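Local coordinates for phosphogluconate dehydrogenase NAD-binding putative C-terminal domain-containing protein (PDB 4EZB) that is of unknown function but is probably an NAD(P)-dependent oxidoreductase related to the phosphogluconate dehydrogenases, at residues N121-A129 / Q190-R198; F32-G41 / L67-V76. All blocks are in the same frame, centred on the assembly; numbering follows the deposited sequence.

Contact 1: N121-A129 / Q190-R198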
ATOM      1  N   ASN A 121      14.947 -13.638  19.728  1.00 37.24           N
ATOM      2  CA  ASN A 121      13.885 -14.445  19.152  1.00 38.21           C
ATOM      3  C   ASN A 121      12.862 -13.746  18.260  1.00 40.89           C
ATOM      4  O   ASN A 121      12.614 -12.582  18.421  1.00 40.19           O
ATOM      5  CB  ASN A 121      13.213 -15.216  20.250  1.00 38.15           C
ATOM      6  CG  ASN A 121      14.176 -16.094  20.981  1.00 41.93           C
ATOM      7  OD1 ASN A 121      14.814 -16.931  20.391  1.00 43.48           O
ATOM      8  ND2 ASN A 121      14.329 -15.866  22.250  1.00 39.96           N
ATOM      9  N   SER A 122      12.283 -14.464  17.304  1.00 42.74           N
ATOM     10  CA  SER A 122      11.334 -13.853  16.353  1.00 45.82           C
ATOM     11  C   SER A 122       9.943 -13.704  16.948  1.00 47.28           C
ATOM     12  O   SER A 122       9.000 -14.326  16.469  1.00 54.67           O
ATOM     13  CB  SER A 122      11.232 -14.671  15.065  1.00 49.67           C
ATOM     14  OG  SER A 122      12.412 -15.408  14.849  1.00 49.43           O
ATOM     15  N   VAL A 123       9.812 -12.877  17.980  1.00 42.39           N
ATOM     16  CA  VAL A 123       8.532 -12.665  18.646  1.00 40.91           C
ATOM     17  C   VAL A 123       8.191 -11.173  18.683  1.00 41.51           C
ATOM     18  O   VAL A 123       9.050 -10.337  18.409  1.00 40.61           O
ATOM     19  CB  VAL A 123       8.503 -13.332  20.047  1.00 39.70           C
ATOM     20  CG1 VAL A 123       8.569 -14.853  19.919  1.00 35.07           C
ATOM     21  CG2 VAL A 123       9.642 -12.829  20.945  1.00 41.16           C
ATOM     22  N   GLY A 124       6.937 -10.837  18.979  1.00 40.61           N
ATOM     23  CA  GLY A 124       6.523  -9.441  19.005  1.00 42.63           C
ATOM     24  C   GLY A 124       6.890  -8.781  20.319  1.00 45.10           C
ATOM     25  O   GLY A 124       7.318  -9.482  21.229  1.00 45.87           O
ATOM     26  N   PRO A 125       6.713  -7.431  20.430  1.00 45.46           N
ATOM     27  CA  PRO A 125       7.105  -6.657  21.619  1.00 47.29           C
ATOM     28  C   PRO A 125       6.399  -7.099  22.895  1.00 45.85           C
ATOM     29  O   PRO A 125       6.919  -6.909  23.989  1.00 48.52           O
ATOM     30  CB  PRO A 125       6.703  -5.214  21.266  1.00 47.42           C
ATOM     31  CG  PRO A 125       5.730  -5.348  20.148  1.00 46.69           C
ATOM     32  CD  PRO A 125       6.216  -6.538  19.370  1.00 44.65           C
ATOM     33  N   ASP A 126       5.221  -7.674  22.733  1.00 47.37           N
ATOM     34  CA  ASP A 126       4.406  -8.236  23.819  1.00 51.41           C
ATOM     35  C   ASP A 126       5.145  -9.352  24.569  1.00 49.37           C
ATOM     36  O   ASP A 126       5.358  -9.259  25.798  1.00 49.64           O
ATOM     37  CB  ASP A 126       3.111  -8.776  23.203  1.00 59.78           C
ATOM     38  CG  ASP A 126       3.297  -9.162  21.716  1.00 67.36           C
ATOM     39  OD1 ASP A 126       3.463 -10.369  21.436  1.00 63.93           O
ATOM     40  OD2 ASP A 126       3.331  -8.249  20.837  1.00 70.34           O
ATOM     41  N   THR A 127       5.530 -10.390  23.825  1.00 45.21           N
ATOM     42  CA  THR A 127       6.370 -11.483  24.327  1.00 44.16           C
ATOM     43  C   THR A 127       7.738 -10.995  24.807  1.00 40.02           C
ATOM     44  O   THR A 127       8.235 -11.445  25.838  1.00 38.58           O
ATOM     45  CB  THR A 127       6.584 -12.571  23.253  1.00 46.65           C
ATOM     46  OG1 THR A 127       5.327 -12.897  22.660  1.00 52.27           O
ATOM     47  CG2 THR A 127       7.165 -13.840  23.871  1.00 44.52           C
ATOM     48  N   LYS A 128       8.342 -10.074  24.069  1.00 37.19           N
ATOM     49  CA  LYS A 128       9.607  -9.480  24.505  1.00 36.72           C
ATOM     50  C   LYS A 128       9.450  -8.876  25.898  1.00 38.92           C
ATOM     51  O   LYS A 128      10.362  -8.979  26.722  1.00 37.34           O
ATOM     52  CB  LYS A 128      10.069  -8.363  23.567  1.00 34.77           C
ATOM     53  CG  LYS A 128      10.463  -8.782  22.157  1.00 36.06           C
ATOM     54  CD  LYS A 128      11.612  -9.791  22.093  1.00 34.28           C
ATOM     55  CE  LYS A 128      12.197  -9.754  20.687  1.00 33.52           C
ATOM     56  NZ  LYS A 128      13.373 -10.652  20.585  1.00 33.85           N
ATOM     57  N   ALA A 129       8.305  -8.220  26.128  1.00 37.87           N
ATOM     58  CA  ALA A 129       8.028  -7.581  27.405  1.00 39.85           C
ATOM     59  C   ALA A 129       7.917  -8.608  28.523  1.00 40.19           C
ATOM     60  O   ALA A 129       8.343  -8.351  29.641  1.00 40.97           O
ATOM     61  CB  ALA A 129       6.776  -6.709  27.333  1.00 39.28           C
ATOM     62  N   GLN A 190      11.080  -1.685  21.314  1.00 32.80           N
ATOM     63  CA  GLN A 190      11.252  -0.853  20.109  1.00 33.74           C
ATOM     64  C   GLN A 190      11.878  -1.544  18.904  1.00 35.01           C
ATOM     65  O   GLN A 190      11.552  -1.174  17.771  1.00 34.07           O
ATOM     66  CB  GLN A 190      11.992   0.440  20.400  1.00 34.09           C
ATOM     67  CG  GLN A 190      11.214   1.389  21.297  1.00 36.82           C
ATOM     68  CD  GLN A 190      12.000   2.649  21.569  1.00 42.30           C
ATOM     69  OE1 GLN A 190      13.005   2.632  22.301  1.00 43.73           O
ATOM     70  NE2 GLN A 190      11.557   3.760  20.973  1.00 43.50           N
ATOM     71  N   ALA A 191      12.765  -2.523  19.141  1.00 32.33           N
ATOM     72  CA  ALA A 191      13.499  -3.178  18.066  1.00 33.41           C
ATOM     73  C   ALA A 191      12.581  -4.115  17.281  1.00 36.28           C
ATOM     74  O   ALA A 191      12.627  -4.141  16.053  1.00 35.20           O
ATOM     75  CB  ALA A 191      14.711  -3.941  18.605  1.00 30.84           C
ATOM     76  N   SER A 192      11.763  -4.899  17.988  1.00 33.31           N
ATOM     77  CA  SER A 192      10.848  -5.785  17.293  1.00 34.14           C
ATOM     78  C   SER A 192       9.692  -4.990  16.693  1.00 36.73           C
ATOM     79  O   SER A 192       9.192  -5.345  15.624  1.00 39.26           O
ATOM     80  CB  SER A 192      10.351  -6.914  18.191  1.00 38.79           C
ATOM     81  OG  SER A 192       9.563  -6.412  19.259  1.00 42.87           O
ATOM     82  N   SER A 193       9.302  -3.896  17.350  1.00 34.26           N
ATOM     83  CA  SER A 193       8.295  -3.010  16.793  1.00 35.58           C
ATOM     84  C   SER A 193       8.749  -2.457  15.457  1.00 36.44           C
ATOM     85  O   SER A 193       8.025  -2.520  14.486  1.00 40.40           O
ATOM     86  CB  SER A 193       7.982  -1.878  17.748  1.00 35.00           C
ATOM     87  OG  SER A 193       7.167  -2.397  18.789  1.00 37.50           O
ATOM     88  N   LEU A 194       9.967  -1.954  15.420  1.00 33.60           N
ATOM     89  CA  LEU A 194      10.561  -1.422  14.211  1.00 35.69           C
ATOM     90  C   LEU A 194      10.646  -2.467  13.065  1.00 38.00           C
ATOM     91  O   LEU A 194      10.294  -2.170  11.923  1.00 40.95           O
ATOM     92  CB  LEU A 194      11.943  -0.869  14.551  1.00 35.53           C
ATOM     93  CG  LEU A 194      12.738  -0.129  13.496  1.00 40.65           C
ATOM     94  CD1 LEU A 194      11.820   0.821  12.776  1.00 42.82           C
ATOM     95  CD2 LEU A 194      13.842   0.662  14.167  1.00 44.06           C
ATOM     96  N   LYS A 195      11.100  -3.673  13.387  1.00 37.59           N
ATOM     97  CA  LYS A 195      11.191  -4.768  12.424  1.00 39.02           C
ATOM     98  C   LYS A 195       9.811  -5.097  11.831  1.00 39.26           C
ATOM     99  O   LYS A 195       9.644  -5.186  10.610  1.00 37.51           O
ATOM    100  CB  LYS A 195      11.786  -6.018  13.092  1.00 37.71           C
ATOM    101  CG  LYS A 195      11.727  -7.251  12.205  1.00 36.82           C
ATOM    102  CD  LYS A 195      12.479  -8.434  12.785  1.00 39.85           C
ATOM    103  CE  LYS A 195      12.228  -9.678  11.946  1.00 40.47           C
ATOM    104  NZ  LYS A 195      13.048 -10.837  12.400  1.00 39.10           N
HETATM  105  N   MSE A 196       8.830  -5.242  12.712  1.00 39.94           N
HETATM  106  CA  MSE A 196       7.461  -5.562  12.329  1.00 43.91           C
HETATM  107  C   MSE A 196       6.773  -4.485  11.526  1.00 42.34           C
HETATM  108  O   MSE A 196       6.127  -4.782  10.512  1.00 42.46           O
HETATM  109  CB  MSE A 196       6.666  -5.804  13.595  1.00 53.78           C
HETATM  110  CG  MSE A 196       5.971  -7.146  13.472  1.00 78.01           C
HETATM  111 SE   MSE A 196       7.116  -8.611  14.128  1.00111.56          SE
HETATM  112  CE  MSE A 196       7.535  -7.922  15.926  1.00 95.79           C
ATOM    113  N   ILE A 197       6.872  -3.238  11.973  1.00 37.56           N
ATOM    114  CA  ILE A 197       6.231  -2.134  11.249  1.00 38.20           C
ATOM    115  C   ILE A 197       6.834  -1.910   9.843  1.00 36.93           C
ATOM    116  O   ILE A 197       6.133  -1.545   8.895  1.00 38.11           O
ATOM    117  CB  ILE A 197       6.216  -0.856  12.102  1.00 39.84           C
ATOM    118  CG1 ILE A 197       5.303  -1.077  13.323  1.00 40.16           C
ATOM    119  CG2 ILE A 197       5.691   0.339  11.308  1.00 37.95           C
ATOM    120  CD1 ILE A 197       5.574  -0.119  14.472  1.00 38.08           C
ATOM    121  N   ARG A 198       8.132  -2.144   9.725  1.00 37.61           N
ATOM    122  CA  ARG A 198       8.870  -2.010   8.480  1.00 38.34           C
ATOM    123  C   ARG A 198       8.259  -2.946   7.434  1.00 41.81           C
ATOM    124  O   ARG A 198       8.277  -2.640   6.242  1.00 42.43           O
ATOM    125  CB  ARG A 198      10.332  -2.383   8.724  1.00 42.21           C
ATOM    126  CG  ARG A 198      11.216  -2.375   7.495  1.00 51.39           C
ATOM    127  CD  ARG A 198      12.636  -2.838   7.807  1.00 59.62           C
ATOM    128  NE  ARG A 198      13.393  -3.042   6.571  1.00 66.13           N
ATOM    129  CZ  ARG A 198      13.620  -4.226   6.001  1.00 74.83           C
ATOM    130  NH1 ARG A 198      13.178  -5.351   6.559  1.00 76.39           N
ATOM    131  NH2 ARG A 198      14.312  -4.288   4.869  1.00 76.66           N
TER

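Contact 2: F32-G41 / L67-V76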
ATOM      1  N   PHE A  32      21.599 -23.696  20.427  1.00 53.29           N
ATOM      2  CA  PHE A  32      22.730 -23.877  19.538  1.00 53.24           C
ATOM      3  C   PHE A  32      22.307 -24.492  18.202  1.00 51.71           C
ATOM      4  O   PHE A  32      22.823 -25.527  17.780  1.00 52.38           O
ATOM      5  CB  PHE A  32      23.855 -24.676  20.204  1.00 54.98           C
ATOM      6  CG  PHE A  32      25.216 -24.371  19.637  1.00 56.59           C
ATOM      7  CD1 PHE A  32      25.639 -23.051  19.479  1.00 54.00           C
ATOM      8  CD2 PHE A  32      26.080 -25.397  19.256  1.00 58.77           C
ATOM      9  CE1 PHE A  32      26.889 -22.756  18.956  1.00 54.52           C
ATOM     10  CE2 PHE A  32      27.334 -25.107  18.731  1.00 54.73           C
ATOM     11  CZ  PHE A  32      27.736 -23.783  18.575  1.00 53.36           C
ATOM     12  N   GLY A  33      21.346 -23.842  17.557  1.00 50.73           N
ATOM     13  CA  GLY A  33      20.890 -24.231  16.226  1.00 53.86           C
ATOM     14  C   GLY A  33      21.747 -23.577  15.161  1.00 58.67           C
ATOM     15  O   GLY A  33      22.852 -23.097  15.452  1.00 58.43           O
ATOM     16  N   GLU A  34      21.228 -23.540  13.935  1.00 60.12           N
ATOM     17  CA  GLU A  34      21.952 -22.975  12.789  1.00 66.32           C
ATOM     18  C   GLU A  34      22.370 -21.510  12.996  1.00 64.09           C
ATOM     19  O   GLU A  34      23.563 -21.178  12.900  1.00 61.90           O
ATOM     20  CB  GLU A  34      21.117 -23.102  11.517  1.00 73.88           C
ATOM     21  CG  GLU A  34      20.873 -24.533  11.078  1.00 85.73           C
ATOM     22  CD  GLU A  34      20.196 -24.616   9.724  1.00 98.35           C
ATOM     23  OE1 GLU A  34      19.494 -23.651   9.334  1.00 97.11           O
ATOM     24  OE2 GLU A  34      20.368 -25.654   9.051  1.00106.94           O
ATOM     25  N   ALA A  35      21.389 -20.651  13.287  1.00 59.24           N
ATOM     26  CA  ALA A  35      21.629 -19.216  13.502  1.00 54.20           C
ATOM     27  C   ALA A  35      22.695 -18.955  14.565  1.00 54.45           C
ATOM     28  O   ALA A  35      23.623 -18.176  14.317  1.00 54.15           O
ATOM     29  CB  ALA A  35      20.333 -18.480  13.837  1.00 48.99           C
ATOM     30  N   ALA A  36      22.560 -19.610  15.728  1.00 51.18           N
ATOM     31  CA  ALA A  36      23.556 -19.525  16.796  1.00 51.81           C
ATOM     32  C   ALA A  36      24.898 -20.071  16.362  1.00 56.39           C
ATOM     33  O   ALA A  36      25.930 -19.565  16.798  1.00 57.73           O
ATOM     34  CB  ALA A  36      23.089 -20.234  18.053  1.00 54.44           C
ATOM     35  N   GLN A  37      24.883 -21.105  15.515  1.00 59.90           N
ATOM     36  CA  GLN A  37      26.123 -21.730  15.020  1.00 60.55           C
ATOM     37  C   GLN A  37      26.912 -20.832  14.060  1.00 58.88           C
ATOM     38  O   GLN A  37      28.106 -20.580  14.279  1.00 59.04           O
ATOM     39  CB  GLN A  37      25.837 -23.094  14.395  1.00 61.05           C
ATOM     40  CG  GLN A  37      25.830 -24.221  15.420  1.00 63.21           C
ATOM     41  CD  GLN A  37      25.238 -25.513  14.882  1.00 68.17           C
ATOM     42  OE1 GLN A  37      25.194 -25.744  13.670  1.00 71.23           O
ATOM     43  NE2 GLN A  37      24.781 -26.367  15.786  1.00 66.51           N
ATOM     44  N   SER A  38      26.240 -20.335  13.020  1.00 60.13           N
ATOM     45  CA  SER A  38      26.831 -19.345  12.112  1.00 64.62           C
ATOM     46  C   SER A  38      27.333 -18.088  12.832  1.00 65.28           C
ATOM     47  O   SER A  38      28.428 -17.619  12.539  1.00 63.40           O
ATOM     48  CB  SER A  38      25.857 -18.963  11.007  1.00 67.21           C
ATOM     49  OG  SER A  38      24.547 -18.869  11.523  1.00 76.10           O
ATOM     50  N   ILE A  39      26.557 -17.549  13.778  1.00 63.43           N
ATOM     51  CA  ILE A  39      27.049 -16.410  14.562  1.00 60.22           C
ATOM     52  C   ILE A  39      28.333 -16.784  15.303  1.00 59.59           C
ATOM     53  O   ILE A  39      29.351 -16.094  15.180  1.00 57.11           O
ATOM     54  CB  ILE A  39      25.999 -15.825  15.541  1.00 56.29           C
ATOM     55  CG1 ILE A  39      24.947 -15.029  14.765  1.00 56.03           C
ATOM     56  CG2 ILE A  39      26.673 -14.913  16.565  1.00 55.09           C
ATOM     57  CD1 ILE A  39      23.694 -14.719  15.562  1.00 54.97           C
ATOM     58  N   ALA A  40      28.286 -17.880  16.058  1.00 61.34           N
ATOM     59  CA  ALA A  40      29.450 -18.329  16.833  1.00 65.61           C
ATOM     60  C   ALA A  40      30.586 -18.728  15.906  1.00 66.50           C
ATOM     61  O   ALA A  40      31.761 -18.624  16.267  1.00 64.46           O
ATOM     62  CB  ALA A  40      29.079 -19.485  17.744  1.00 67.09           C
ATOM     63  N   GLY A  41      30.214 -19.177  14.708  1.00 71.33           N
ATOM     64  CA  GLY A  41      31.170 -19.462  13.634  1.00 77.21           C
ATOM     65  C   GLY A  41      32.103 -18.299  13.356  1.00 78.80           C
ATOM     66  O   GLY A  41      33.315 -18.411  13.560  1.00 79.57           O
ATOM     67  N   LEU A  67      26.402 -32.852  18.570  1.00 57.92           N
ATOM     68  CA  LEU A  67      26.340 -31.419  18.869  1.00 56.76           C
ATOM     69  C   LEU A  67      27.607 -30.901  19.560  1.00 55.35           C
ATOM     70  O   LEU A  67      28.042 -29.781  19.286  1.00 55.58           O
ATOM     71  CB  LEU A  67      25.078 -31.042  19.652  1.00 53.37           C
ATOM     72  CG  LEU A  67      24.639 -29.581  19.473  1.00 54.69           C
ATOM     73  CD1 LEU A  67      24.403 -29.230  18.002  1.00 52.69           C
ATOM     74  CD2 LEU A  67      23.402 -29.286  20.317  1.00 54.90           C
ATOM     75  N   ARG A  68      28.203 -31.726  20.421  1.00 55.68           N
ATOM     76  CA  ARG A  68      29.417 -31.342  21.138  1.00 57.95           C
ATOM     77  C   ARG A  68      30.642 -31.258  20.235  1.00 64.97           C
ATOM     78  O   ARG A  68      31.547 -30.447  20.466  1.00 66.47           O
ATOM     79  CB  ARG A  68      29.683 -32.299  22.271  1.00 58.67           C
ATOM     80  CG  ARG A  68      28.624 -32.216  23.337  1.00 61.83           C
ATOM     81  CD  ARG A  68      28.807 -33.297  24.379  1.00 64.77           C
ATOM     82  NE  ARG A  68      28.531 -32.755  25.704  1.00 68.02           N
ATOM     83  CZ  ARG A  68      29.398 -32.030  26.412  1.00 74.99           C
ATOM     84  NH1 ARG A  68      30.608 -31.751  25.932  1.00 77.26           N
ATOM     85  NH2 ARG A  68      29.052 -31.578  27.608  1.00 77.35           N
ATOM     86  N   ALA A  69      30.662 -32.102  19.209  1.00 67.53           N
ATOM     87  CA  ALA A  69      31.712 -32.053  18.207  1.00 68.58           C
ATOM     88  C   ALA A  69      31.631 -30.741  17.448  1.00 69.04           C
ATOM     89  O   ALA A  69      32.658 -30.107  17.204  1.00 68.33           O
ATOM     90  CB  ALA A  69      31.602 -33.227  17.247  1.00 67.53           C
ATOM     91  N   ARG A  70      30.417 -30.331  17.075  1.00 68.49           N
ATOM     92  CA  ARG A  70      30.271 -29.089  16.324  1.00 67.21           C
ATOM     93  C   ARG A  70      30.594 -27.881  17.184  1.00 68.98           C
ATOM     94  O   ARG A  70      31.182 -26.910  16.702  1.00 71.76           O
ATOM     95  CB  ARG A  70      28.915 -28.939  15.655  1.00 64.83           C
ATOM     96  CG  ARG A  70      29.006 -27.904  14.548  1.00 69.55           C
ATOM     97  CD  ARG A  70      27.682 -27.693  13.862  1.00 76.53           C
ATOM     98  NE  ARG A  70      27.472 -28.632  12.767  1.00 83.46           N
ATOM     99  CZ  ARG A  70      27.480 -28.299  11.480  1.00 87.99           C
ATOM    100  NH1 ARG A  70      27.694 -27.037  11.114  1.00 86.97           N
ATOM    101  NH2 ARG A  70      27.273 -29.231  10.554  1.00 88.70           N
ATOM    102  N   ALA A  71      30.245 -27.962  18.462  1.00 66.97           N
ATOM    103  CA  ALA A  71      30.617 -26.928  19.415  1.00 64.99           C
ATOM    104  C   ALA A  71      32.139 -26.806  19.483  1.00 67.96           C
ATOM    105  O   ALA A  71      32.679 -25.696  19.532  1.00 68.79           O
ATOM    106  CB  ALA A  71      30.032 -27.227  20.786  1.00 63.92           C
ATOM    107  N   ALA A  72      32.820 -27.951  19.469  1.00 67.57           N
ATOM    108  CA  ALA A  72      34.280 -27.997  19.484  1.00 67.84           C
ATOM    109  C   ALA A  72      34.874 -27.476  18.164  1.00 64.63           C
ATOM    110  O   ALA A  72      35.877 -26.765  18.166  1.00 58.87           O
ATOM    111  CB  ALA A  72      34.760 -29.410  19.785  1.00 70.26           C
ATOM    112  N   GLU A  73      34.217 -27.806  17.052  1.00 66.04           N
ATOM    113  CA  GLU A  73      34.650 -27.393  15.721  1.00 72.74           C
ATOM    114  C   GLU A  73      34.507 -25.876  15.475  1.00 78.96           C
ATOM    115  O   GLU A  73      35.315 -25.289  14.738  1.00 80.77           O
ATOM    116  CB  GLU A  73      33.883 -28.171  14.660  1.00 77.45           C
ATOM    117  CG  GLU A  73      34.545 -28.146  13.300  1.00 88.00           C
ATOM    118  CD  GLU A  73      33.559 -27.887  12.181  1.00 98.27           C
ATOM    119  OE1 GLU A  73      32.353 -27.725  12.477  1.00102.31           O
ATOM    120  OE2 GLU A  73      33.994 -27.839  11.007  1.00 99.62           O
ATOM    121  N   LEU A  74      33.480 -25.258  16.074  1.00 73.42           N
ATOM    122  CA  LEU A  74      33.300 -23.794  16.022  1.00 63.63           C
ATOM    123  C   LEU A  74      33.979 -23.101  17.208  1.00 62.79           C
ATOM    124  O   LEU A  74      33.954 -21.883  17.318  1.00 65.39           O
ATOM    125  CB  LEU A  74      31.810 -23.405  15.913  1.00 57.45           C
ATOM    126  CG  LEU A  74      31.001 -24.003  14.739  1.00 54.99           C
ATOM    127  CD1 LEU A  74      29.497 -23.812  14.875  1.00 49.72           C
ATOM    128  CD2 LEU A  74      31.460 -23.521  13.371  1.00 56.45           C
ATOM    129  N   GLY A  75      34.603 -23.887  18.079  1.00 65.08           N
ATOM    130  CA  GLY A  75      35.356 -23.360  19.214  1.00 64.21           C
ATOM    131  C   GLY A  75      34.487 -22.748  20.291  1.00 65.33           C
ATOM    132  O   GLY A  75      34.849 -21.712  20.867  1.00 61.59           O
ATOM    133  N   VAL A  76      33.347 -23.400  20.552  1.00 66.11           N
ATOM    134  CA  VAL A  76      32.365 -23.007  21.572  1.00 59.72           C
ATOM    135  C   VAL A  76      32.307 -24.067  22.685  1.00 58.76           C
ATOM    136  O   VAL A  76      32.287 -25.256  22.395  1.00 62.69           O
ATOM    137  CB  VAL A  76      30.958 -22.871  20.938  1.00 56.09           C
ATOM    138  CG1 VAL A  76      29.902 -22.565  21.991  1.00 53.58           C
ATOM    139  CG2 VAL A  76      30.948 -21.803  19.853  1.00 53.54           C
TER

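Contact 1: N121-A129 / Q190-R198
The hydroxyl of Ser-192 rests against a proline ring that has no hydrogen to offer it: Ser-192 OG lies 3.2 Å from Pro-125 N and 3.4 Å from Pro-125 CD. With OG set between the backbone N and the carbonyl carbon (chi1 65°), the hydroxyl comes up alongside the ring; its hydrogen bond, a weak one, goes to Gly-189 O. Ser-193 OG meets the same ring farther out, 3.6 Å from Pro-125 CG, and is itself bonded to Gly-189 O. Two serine oxygens one residue apart are thus laid along the proline.

Met-196, a selenomethionine, bends at chi2 and chi3 and brings its terminal methyl back toward the loop before the helix. Its CE is 3.6 Å from CA of Gly-124, the N-cap residue, and 3.9 Å from Pro-125 CD. Lys-128 brushes past with its aliphatic stem, CG lying 3.9 Å from Ser-192 OG. Its ammonium turns back to Asn-121, where NZ donates 3.0 Å to the backbone O, in the carbonyl plane and on a lone pair; Gly-145 O and the salt-bridged Asp-119 also hold it, which probably compensates this buried charge.

Starting side by side, helices 125-136 and 190-218 run off in nearly opposite directions, their segment axes 9.2 Å apart and 165° from parallel. Helix 238-268 adds Thr-266 against Pro-125 and Met-196, while Leu-161 of strand 159-163 packs against Ala-191 and Leu-194.

Contact 2: F32-G41 / L67-V76
Apolar contacts dominate, and they gather round Phe-32. With CG anti to the backbone N (chi1 -154°), the ring reaches from the turn before helix 34-44 toward helix 64-73, where its CE2 is 3.8 Å from Ala-71 CA. Leu-74 CD1 and Val-76 CG2 meet its CZ obliquely, and Leu-67 CD1 lies near CD2. One face is taken by the ring's own segment: Gln-37 CG sits 3.6 Å above the plane, over the centre. Farther along, Ala-40 CB and Val-76 CG2 meet methyl to methyl at 3.6 Å. Leu-74 spreads its two branches, CD1 going 3.7 Å from Gln-37 CG and CD2 lying over CA of Gly-41, where the backbones come closest.

Polar groups meet by packing, with no hydrogen bond joining the segments. Gln-37 OE1 touches the aliphatic CD of Arg-70 at 3.2 Å; the two side chains cross at about a right angle, although the amide and guanidinium planes are only 16° apart. The amide's other branch, NE2, lies 3.6 Å from Leu-67 CD1.

Glycines mark one end of each helix: Gly-33 occupies the N-cap position of helix 34-44, and Gly-75, at positive phi, ends helix 64-73 in a Schellman motif, turning Val-76 inward toward Phe-32 and Ala-40. Leu-51 and Ala-53 of strand 50-54 floor this layer. Strand 26-30, a glycine-rich turn and helix 34-44, followed by the parallel strand 50-54, form the first beta-alpha-beta unit of a Rossmann-type fold; the Gly-33 and Ala-36 positions are consistent with the GxGxxA dinucleotide-binding fingerprint.

Contact 2 closes before contact 1 opens along the chain. Their centres lie about 26 Å apart, and their nearest atoms about 9 Å, without touching. Both draw on elements next to one mixed sheet: contact 2 pairs helices 34-44 and 64-73 beside strand 50-54, near the sheet's 77-79 end, whereas helix 125-136 of contact 1 follows strand 116-119 and helix 190-218 follows the last strand, 180-185. Contact 2 therefore belongs wholly to the Rossmann-type part. Contact 1 joins that part to the long helix leading into the all-helical C-terminal part, whose helix 238-268 also meets it, consistent with the two-part architecture of phosphogluconate dehydrogenase-like oxidoreductases.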